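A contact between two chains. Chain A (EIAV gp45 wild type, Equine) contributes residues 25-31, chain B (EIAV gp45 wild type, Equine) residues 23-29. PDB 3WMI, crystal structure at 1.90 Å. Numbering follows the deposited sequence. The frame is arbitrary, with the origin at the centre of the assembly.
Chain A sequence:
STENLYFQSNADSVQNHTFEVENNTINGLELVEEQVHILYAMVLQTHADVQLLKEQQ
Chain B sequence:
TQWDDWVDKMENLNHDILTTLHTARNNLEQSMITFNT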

# COMPACT_ATOMS: atom_id res chain seq x y z
N THR A 25 -2.35 -2.14 7.76
CA THR A 25 -1.95 -2.14 6.36
C THR A 25 -2.95 -1.36 5.50
O THR A 25 -2.56 -0.62 4.59
CB THR A 25 -1.78 -3.57 5.85
OG1 THR A 25 -0.85 -4.27 6.69
CG2 THR A 25 -1.22 -3.54 4.45
N ILE A 26 -4.24 -1.53 5.79
CA ILE A 26 -5.27 -0.74 5.12
C ILE A 26 -5.08 0.73 5.45
O ILE A 26 -5.15 1.59 4.58
CB ILE A 26 -6.69 -1.20 5.51
CG1 ILE A 26 -6.93 -2.64 5.06
CG2 ILE A 26 -7.75 -0.29 4.88
CD1 ILE A 26 -8.12 -3.30 5.78
N ASN A 27 -4.81 1.02 6.73
CA ASN A 27 -4.56 2.39 7.15
C ASN A 27 -3.34 3.01 6.45
O ASN A 27 -3.37 4.18 6.04
CB ASN A 27 -4.41 2.48 8.67
CG ASN A 27 -5.75 2.44 9.38
OD1 ASN A 27 -6.80 2.59 8.76
ND2 ASN A 27 -5.72 2.26 10.70
N GLY A 28 -2.27 2.23 6.32
CA GLY A 28 -1.06 2.69 5.64
C GLY A 28 -1.32 2.99 4.17
O GLY A 28 -0.86 4.01 3.65
N LEU A 29 -2.08 2.12 3.52
CA LEU A 29 -2.48 2.35 2.14
C LEU A 29 -3.24 3.65 2.03
O LEU A 29 -2.99 4.44 1.12
CB LEU A 29 -3.37 1.22 1.63
CG LEU A 29 -2.67 0.14 0.83
CD1 LEU A 29 -3.68 -0.96 0.48
CD2 LEU A 29 -2.07 0.76 -0.42
N GLU A 30 -4.17 3.89 2.95
CA GLU A 30 -4.94 5.13 2.90
C GLU A 30 -4.07 6.36 3.08
O GLU A 30 -4.27 7.38 2.42
CB GLU A 30 -6.06 5.14 3.94
CG GLU A 30 -6.91 6.41 3.83
CD GLU A 30 -8.39 6.13 3.97
OE1 GLU A 30 -8.77 5.37 4.88
OE2 GLU A 30 -9.18 6.68 3.17
N LEU A 31 -3.10 6.27 3.99
CA LEU A 31 -2.18 7.38 4.21
C LEU A 31 -1.32 7.65 2.97
O LEU A 31 -1.11 8.79 2.61
CB LEU A 31 -1.28 7.12 5.42
CG LEU A 31 -1.98 7.08 6.77
CD1 LEU A 31 -1.04 6.51 7.81
CD2 LEU A 31 -2.42 8.48 7.16
N THR B 23 -14.00 -1.81 0.49
CA THR B 23 -14.23 -3.24 0.40
C THR B 23 -13.34 -3.99 1.40
O THR B 23 -13.83 -4.86 2.11
CB THR B 23 -13.97 -3.73 -1.02
OG1 THR B 23 -14.97 -3.18 -1.88
CG2 THR B 23 -14.01 -5.25 -1.08
N ALA B 24 -12.06 -3.63 1.44
CA ALA B 24 -11.11 -4.22 2.38
C ALA B 24 -11.59 -4.05 3.81
O ALA B 24 -11.59 -5.01 4.58
CB ALA B 24 -9.73 -3.59 2.21
N ARG B 25 -12.00 -2.84 4.17
CA ARG B 25 -12.43 -2.59 5.54
C ARG B 25 -13.70 -3.37 5.87
O ARG B 25 -13.87 -3.87 6.98
CB ARG B 25 -12.61 -1.08 5.81
CG ARG B 25 -11.28 -0.29 5.87
CD ARG B 25 -11.46 1.14 6.40
NE ARG B 25 -10.17 1.79 6.64
CZ ARG B 25 -9.72 2.84 5.97
NH1 ARG B 25 -10.46 3.39 5.01
NH2 ARG B 25 -8.53 3.37 6.26
N ASN B 26 -14.59 -3.47 4.89
CA ASN B 26 -15.82 -4.22 5.06
C ASN B 26 -15.58 -5.72 5.25
O ASN B 26 -16.20 -6.35 6.11
CB ASN B 26 -16.77 -3.99 3.89
CG ASN B 26 -18.12 -4.59 4.13
OD1 ASN B 26 -18.52 -5.55 3.46
ND2 ASN B 26 -18.84 -4.05 5.11
N ASN B 27 -14.68 -6.28 4.45
CA ASN B 27 -14.30 -7.68 4.63
C ASN B 27 -13.63 -7.94 5.97
O ASN B 27 -13.89 -8.94 6.62
CB ASN B 27 -13.43 -8.16 3.46
CG ASN B 27 -14.25 -8.36 2.19
OD1 ASN B 27 -15.40 -8.80 2.25
ND2 ASN B 27 -13.66 -8.04 1.05
N LEU B 28 -12.77 -7.01 6.39
CA LEU B 28 -12.13 -7.12 7.71
C LEU B 28 -13.19 -7.09 8.80
O LEU B 28 -13.19 -7.94 9.68
CB LEU B 28 -11.17 -5.95 7.93
CG LEU B 28 -9.95 -6.09 8.86
CD1 LEU B 28 -9.56 -4.75 9.46
CD2 LEU B 28 -10.04 -7.20 9.91
N GLU B 29 -14.07 -6.10 8.76
CA GLU B 29 -15.13 -6.01 9.77
C GLU B 29 -16.00 -7.28 9.83
O GLU B 29 -16.36 -7.75 10.91
CB GLU B 29 -15.99 -4.77 9.55
CG GLU B 29 -16.89 -4.45 10.73
CD GLU B 29 -16.10 -4.19 12.00
OE1 GLU B 29 -15.18 -3.34 11.97
OE2 GLU B 29 -16.38 -4.85 13.03

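How do the two backbones lie against each other? Both stretches are helical, and they run nearly antiparallel, with 166° between their N-to-C directions and axes 10.9 Å apart at closest approach. The nearest CA atoms across the contact are those of Ile A26 and Ala B24, 7.3 Å apart, so side chains must fill the space between.

What makes the apolar contact? The CA-to-CB bond of Ile A26 points toward the chain B stretch, and its CD1 reaches both Ala B24 CB, at 3.9 Å, and Leu B28 CD1, at 4.2 Å. Ala B24 and Leu B28 sit one helical turn apart, which lets a single isoleucine touch both and shed water from all three side chains.

How does a charged residue join this contact? The CA-to-CB bond of Arg B25 points sideways, but its extended chain brings the guanidinium to chain A. There Glu A30 OE1 accepts hydrogen bonds from Arg B25 NH2, at a very short 2.4 Å, and from Arg B25 NH1, at 2.6 Å, within a salt bridge of opposite charges. Asn A27 OD1 accepts another from Arg B25 NH2 at 3.1 Å, nearly straight at 166°.

Why can the same guanidinium also meet Ile A26? Its polar partners lie at the edge, where the N-H groups point, leaving one face to Ile A26 CG2, 3.6 Å from Arg B25 NE.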